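Fe-regulated protein B (Neisseria meningitidis, PDB 4AIP) probably takes up iron across the outer membrane as a TonB-dependent transporter. Local coordinates at residues Asp118-Tyr132 / Ser505-His517. Residues are numbered along the deposited sequence; the frame is centred on the assembly and turned at random.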
loop_
_atom_site.group_PDB
_atom_site.type_symbol
_atom_site.label_atom_id
_atom_site.label_comp_id
_atom_site.label_asym_id
_atom_site.label_seq_id
_atom_site.Cartn_x
_atom_site.Cartn_y
_atom_site.Cartn_z
ATOM N N ASP B 118 8.225 16.027 27.055
ATOM C CA ASP B 118 8.222 14.735 26.336
ATOM C C ASP B 118 6.779 14.391 26.134
ATOM O O ASP B 118 5.937 14.920 26.894
ATOM C CB ASP B 118 8.867 13.662 27.232
ATOM C CG ASP B 118 10.348 13.832 27.376
ATOM O OD1 ASP B 118 11.049 14.100 26.359
ATOM O OD2 ASP B 118 10.828 13.642 28.510
ATOM N N ILE B 119 6.501 13.542 25.153
ATOM C CA ILE B 119 5.241 12.881 24.971
ATOM C C ILE B 119 5.526 11.418 25.292
ATOM O O ILE B 119 6.357 10.778 24.624
ATOM C CB ILE B 119 4.766 12.950 23.501
ATOM C CG1 ILE B 119 4.349 14.416 23.178
ATOM C CG2 ILE B 119 3.521 11.993 23.246
ATOM C CD1 ILE B 119 4.999 14.951 21.977
ATOM N N LYS B 120 4.761 10.915 26.263
ATOM C CA LYS B 120 4.868 9.579 26.737
ATOM C C LYS B 120 3.684 8.832 26.246
ATOM O O LYS B 120 2.562 9.273 26.499
ATOM C CB LYS B 120 4.861 9.636 28.264
ATOM C CG LYS B 120 6.105 10.282 28.816
ATOM C CD LYS B 120 6.165 10.181 30.348
ATOM C CE LYS B 120 7.300 11.063 30.918
ATOM N NZ LYS B 120 7.828 10.570 32.264
ATOM N N VAL B 121 3.883 7.737 25.503
ATOM C CA VAL B 121 2.746 6.859 25.221
ATOM C C VAL B 121 3.081 5.535 25.791
ATOM O O VAL B 121 4.262 5.069 25.664
ATOM C CB VAL B 121 2.299 6.828 23.745
ATOM C CG1 VAL B 121 2.801 8.109 22.940
ATOM C CG2 VAL B 121 2.614 5.567 23.075
ATOM N N ASP B 122 2.102 4.983 26.501
ATOM C CA ASP B 122 2.232 3.749 27.260
ATOM C C ASP B 122 3.557 3.742 28.048
ATOM O O ASP B 122 4.214 2.698 28.172
ATOM C CB ASP B 122 2.203 2.570 26.296
ATOM C CG ASP B 122 0.884 2.460 25.535
ATOM O OD1 ASP B 122 -0.178 2.766 26.126
ATOM O OD2 ASP B 122 0.920 2.048 24.367
ATOM N N ASN B 123 3.955 4.921 28.529
ATOM C CA ASN B 123 5.138 5.053 29.361
ATOM C C ASN B 123 6.444 4.658 28.627
ATOM O O ASN B 123 7.298 3.981 29.202
ATOM C CB ASN B 123 4.992 4.275 30.671
ATOM C CG ASN B 123 5.853 4.862 31.792
ATOM O OD1 ASN B 123 6.338 6.009 31.708
ATOM N ND2 ASN B 123 6.079 4.056 32.839
ATOM N N ALA B 124 6.557 5.084 27.363
ATOM C CA ALA B 124 7.811 4.973 26.581
ATOM C C ALA B 124 8.082 6.305 25.872
ATOM O O ALA B 124 7.161 6.910 25.294
ATOM C CB ALA B 124 7.646 3.855 25.561
ATOM N N TYR B 125 9.322 6.791 25.888
ATOM C CA TYR B 125 9.581 8.123 25.348
ATOM C C TYR B 125 11.053 8.285 25.035
ATOM O O TYR B 125 11.913 7.848 25.797
ATOM C CB TYR B 125 9.100 9.196 26.326
ATOM C CG TYR B 125 9.512 8.977 27.806
ATOM C CD1 TYR B 125 8.809 8.073 28.636
ATOM C CD2 TYR B 125 10.544 9.688 28.367
ATOM C CE1 TYR B 125 9.128 7.899 29.969
ATOM C CE2 TYR B 125 10.895 9.520 29.715
ATOM C CZ TYR B 125 10.194 8.606 30.513
ATOM O OH TYR B 125 10.543 8.416 31.857
ATOM N N SER B 126 11.344 8.904 23.897
ATOM C CA SER B 126 12.704 9.154 23.499
ATOM C C SER B 126 12.943 10.629 23.821
ATOM O O SER B 126 11.954 11.373 24.065
ATOM C CB SER B 126 12.838 8.942 21.996
ATOM O OG SER B 126 14.120 9.426 21.563
ATOM N N ASP B 127 14.195 11.082 23.851
ATOM C CA ASP B 127 14.377 12.558 23.976
ATOM C C ASP B 127 15.253 13.049 22.839
ATOM O O ASP B 127 15.703 14.194 22.857
ATOM C CB ASP B 127 14.930 12.982 25.357
ATOM C CG ASP B 127 16.421 12.596 25.553
ATOM O OD1 ASP B 127 17.039 11.934 24.660
ATOM O OD2 ASP B 127 16.975 12.999 26.612
ATOM N N SER B 128 15.484 12.167 21.865
ATOM C CA SER B 128 16.319 12.467 20.739
ATOM C C SER B 128 15.534 13.183 19.641
ATOM O O SER B 128 14.317 13.250 19.706
ATOM C CB SER B 128 16.921 11.151 20.230
ATOM O OG SER B 128 17.896 10.662 21.133
ATOM N N GLN B 129 16.213 13.642 18.594
ATOM C CA GLN B 129 15.497 14.204 17.460
ATOM C C GLN B 129 16.140 13.825 16.138
ATOM O O GLN B 129 17.275 13.330 16.094
ATOM C CB GLN B 129 15.376 15.724 17.610
ATOM C CG GLN B 129 16.713 16.429 17.476
ATOM C CD GLN B 129 16.600 17.941 17.708
ATOM O OE1 GLN B 129 15.565 18.552 17.455
ATOM N NE2 GLN B 129 17.669 18.539 18.162
ATOM N N ILE B 130 15.412 14.059 15.059
ATOM C CA ILE B 130 15.868 13.704 13.740
ATOM C C ILE B 130 16.624 14.861 13.172
ATOM O O ILE B 130 17.736 14.695 12.691
ATOM C CB ILE B 130 14.671 13.402 12.828
ATOM C CG1 ILE B 130 13.988 12.140 13.320
ATOM C CG2 ILE B 130 15.104 13.360 11.330
ATOM C CD1 ILE B 130 12.712 11.921 12.701
ATOM N N LEU B 131 15.997 16.039 13.223
ATOM C CA LEU B 131 16.532 17.288 12.677
ATOM C C LEU B 131 15.842 18.430 13.355
ATOM O O LEU B 131 14.647 18.394 13.613
ATOM C CB LEU B 131 16.291 17.384 11.182
ATOM C CG LEU B 131 17.068 18.526 10.508
ATOM C CD1 LEU B 131 18.597 18.255 10.539
ATOM C CD2 LEU B 131 16.579 18.778 9.075
ATOM N N TYR B 132 16.588 19.485 13.629
ATOM C CA TYR B 132 16.039 20.574 14.427
ATOM C C TYR B 132 15.106 21.498 13.602
ATOM O O TYR B 132 14.461 22.366 14.145
ATOM C CB TYR B 132 17.184 21.339 15.065
ATOM C CG TYR B 132 17.863 22.248 14.101
ATOM C CD1 TYR B 132 18.922 21.775 13.264
ATOM C CD2 TYR B 132 17.438 23.593 13.970
ATOM C CE1 TYR B 132 19.553 22.634 12.352
ATOM C CE2 TYR B 132 18.055 24.438 13.078
ATOM C CZ TYR B 132 19.108 23.963 12.278
ATOM O OH TYR B 132 19.706 24.831 11.393
ATOM N N SER B 505 16.581 16.187 36.956
ATOM C CA SER B 505 17.687 16.369 36.066
ATOM C C SER B 505 17.428 15.767 34.697
ATOM O O SER B 505 16.616 14.883 34.551
ATOM C CB SER B 505 18.963 15.794 36.702
ATOM O OG SER B 505 18.834 14.400 36.829
ATOM N N ARG B 506 18.143 16.256 33.700
ATOM C CA ARG B 506 17.893 15.874 32.338
ATOM C C ARG B 506 19.219 15.845 31.586
ATOM O O ARG B 506 19.896 16.878 31.431
ATOM C CB ARG B 506 16.868 16.846 31.702
ATOM C CG ARG B 506 16.513 16.595 30.247
ATOM C CD ARG B 506 15.034 16.910 29.981
ATOM N NE ARG B 506 14.688 16.758 28.564
ATOM C CZ ARG B 506 13.786 15.901 28.075
ATOM N NH1 ARG B 506 13.115 15.091 28.866
ATOM N NH2 ARG B 506 13.553 15.873 26.764
ATOM N N SER B 507 19.582 14.647 31.141
ATOM C CA SER B 507 20.864 14.397 30.490
ATOM C C SER B 507 21.016 15.054 29.128
ATOM O O SER B 507 20.064 15.233 28.434
ATOM C CB SER B 507 21.139 12.882 30.361
ATOM O OG SER B 507 19.958 12.127 30.162
ATOM N N PRO B 508 22.244 15.353 28.720
ATOM C CA PRO B 508 22.428 15.930 27.378
ATOM C C PRO B 508 21.659 15.170 26.315
ATOM O O PRO B 508 21.475 13.986 26.454
ATOM C CB PRO B 508 23.938 15.743 27.131
ATOM C CG PRO B 508 24.485 15.768 28.465
ATOM C CD PRO B 508 23.530 15.058 29.362
ATOM N N ARG B 509 21.209 15.843 25.265
ATOM C CA ARG B 509 20.650 15.108 24.142
ATOM C C ARG B 509 21.724 14.874 23.160
ATOM O O ARG B 509 22.623 15.702 23.019
ATOM C CB ARG B 509 19.556 15.864 23.424
ATOM C CG ARG B 509 18.816 16.803 24.266
ATOM C CD ARG B 509 17.862 16.104 25.254
ATOM N NE ARG B 509 17.253 17.187 26.009
ATOM C CZ ARG B 509 17.754 17.778 27.096
ATOM N NH1 ARG B 509 18.863 17.341 27.698
ATOM N NH2 ARG B 509 17.108 18.826 27.616
ATOM N N LEU B 510 21.612 13.747 22.483
ATOM C CA LEU B 510 22.427 13.442 21.335
ATOM C C LEU B 510 22.095 14.458 20.267
ATOM O O LEU B 510 20.983 15.013 20.227
ATOM C CB LEU B 510 22.118 12.034 20.827
ATOM C CG LEU B 510 22.329 10.909 21.845
ATOM C CD1 LEU B 510 21.864 9.567 21.313
ATOM C CD2 LEU B 510 23.804 10.780 22.264
ATOM N N TYR B 511 23.073 14.688 19.409
ATOM C CA TYR B 511 22.915 15.472 18.227
ATOM C C TYR B 511 21.810 14.966 17.303
ATOM O O TYR B 511 21.197 13.926 17.531
ATOM C CB TYR B 511 24.262 15.514 17.495
ATOM C CG TYR B 511 24.459 16.780 16.691
ATOM C CD1 TYR B 511 24.338 18.041 17.310
ATOM C CD2 TYR B 511 24.752 16.719 15.325
ATOM C CE1 TYR B 511 24.531 19.216 16.578
ATOM C CE2 TYR B 511 24.956 17.872 14.576
ATOM C CZ TYR B 511 24.836 19.120 15.196
ATOM O OH TYR B 511 25.058 20.252 14.434
ATOM N N ASP B 512 21.542 15.721 16.261
ATOM C CA ASP B 512 20.524 15.334 15.323
ATOM C C ASP B 512 20.835 14.014 14.662
ATOM O O ASP B 512 21.933 13.811 14.161
ATOM C CB ASP B 512 20.340 16.438 14.275
ATOM C CG ASP B 512 19.805 17.762 14.896
ATOM O OD1 ASP B 512 19.766 17.921 16.153
ATOM O OD2 ASP B 512 19.437 18.648 14.107
ATOM N N ALA B 513 19.852 13.113 14.658
ATOM C CA ALA B 513 20.064 11.814 14.045
ATOM C C ALA B 513 20.509 11.924 12.582
ATOM O O ALA B 513 21.414 11.207 12.148
ATOM C CB ALA B 513 18.851 10.957 14.170
ATOM N N LEU B 514 19.914 12.854 11.844
ATOM C CA LEU B 514 20.156 12.994 10.426
ATOM C C LEU B 514 21.530 13.583 10.094
ATOM O O LEU B 514 21.939 13.556 8.935
ATOM C CB LEU B 514 19.027 13.851 9.851
ATOM C CG LEU B 514 18.923 13.930 8.335
ATOM C CD1 LEU B 514 18.705 12.561 7.677
ATOM C CD2 LEU B 514 17.845 14.884 7.977
ATOM N N GLN B 515 22.225 14.099 11.113
ATOM C CA GLN B 515 23.513 14.773 10.953
ATOM C C GLN B 515 24.657 13.967 11.508
ATOM O O GLN B 515 25.830 14.366 11.397
ATOM C CB GLN B 515 23.465 16.110 11.655
ATOM C CG GLN B 515 22.472 16.993 11.001
ATOM C CD GLN B 515 23.020 18.378 10.806
ATOM O OE1 GLN B 515 22.484 19.331 11.346
ATOM N NE2 GLN B 515 24.118 18.492 10.053
ATOM N N THR B 516 24.291 12.836 12.107
ATOM C CA THR B 516 25.201 11.905 12.768
ATOM C C THR B 516 26.231 11.305 11.835
ATOM O O THR B 516 27.282 10.871 12.281
ATOM C CB THR B 516 24.413 10.768 13.416
ATOM O OG1 THR B 516 23.644 11.309 14.482
ATOM C CG2 THR B 516 25.313 9.720 14.003
ATOM N N HIS B 517 25.947 11.278 10.541
ATOM C CA HIS B 517 26.913 10.717 9.568
ATOM C C HIS B 517 28.247 11.454 9.636
ATOM O O HIS B 517 29.259 10.936 9.167
ATOM C CB HIS B 517 26.362 10.788 8.151
ATOM C CG HIS B 517 25.811 12.136 7.829
ATOM N ND1 HIS B 517 26.621 13.193 7.473
ATOM C CD2 HIS B 517 24.555 12.629 7.931
ATOM C CE1 HIS B 517 25.877 14.275 7.329
ATOM N NE2 HIS B 517 24.613 13.945 7.562
HETATM O O HOH W 1 18.849 13.269 18.623
#
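The guanidinium of Arg-506 presents its edge to the carboxylate of Asp-118 and has Asp-127 OD2 over one face, while the Tyr-132 ring meets Asp-512 OD2 at its edge. These groups join plug to barrel, the two-part fold of TonB-dependent transporters: 118-132 belongs to the plug, and 505-517 begins with the last two residues of barrel strand 495-506 and runs on as a loop. The salt bridge is end-on and bidentate, Arg-506 NH1 to Asp-118 OD2 at 2.7 Å and NH2 to OD1 at 3.1 Å. Both nitrogens approach on the syn side of the oxygens, but the two planes are twisted 39° apart. Arginine suits this place because its NE remains available for Asn-115 O in the plug. Asp-127 OD2 faces Arg-506 by charge alone, at 4.5 Å from NH2; its salt bridge is with Lys-439 of the barrel. Asp-127 OD2 also lies 3.5 Å from Arg-509 CD, against the aliphatic part of that side chain.

Farther along, backbone takes over. Ala-513 N donates to Gln-129 O, and the small methyl of Ala-513 is consistent with the close approach of the two backbones, with CB 3.4 Å from that same oxygen. Leu-514 N donates to Ile-130 O in the carbonyl plane, and Leu-514 CD2 packs against Leu-131 CD2. A water accepts from Gln-129 N and probably donates to Tyr-511 O, one of several acceptors around it, linking polar backbone atoms within this buried interface. Asp-512, with CG anti to its carbonyl carbon (chi1 -65°), turns its carboxylate, on a short side chain, to the plug backbone, where OD2 accepts a weak, bent bond from Tyr-132 N, 3.0 Å long with an N-H...O angle of 130°.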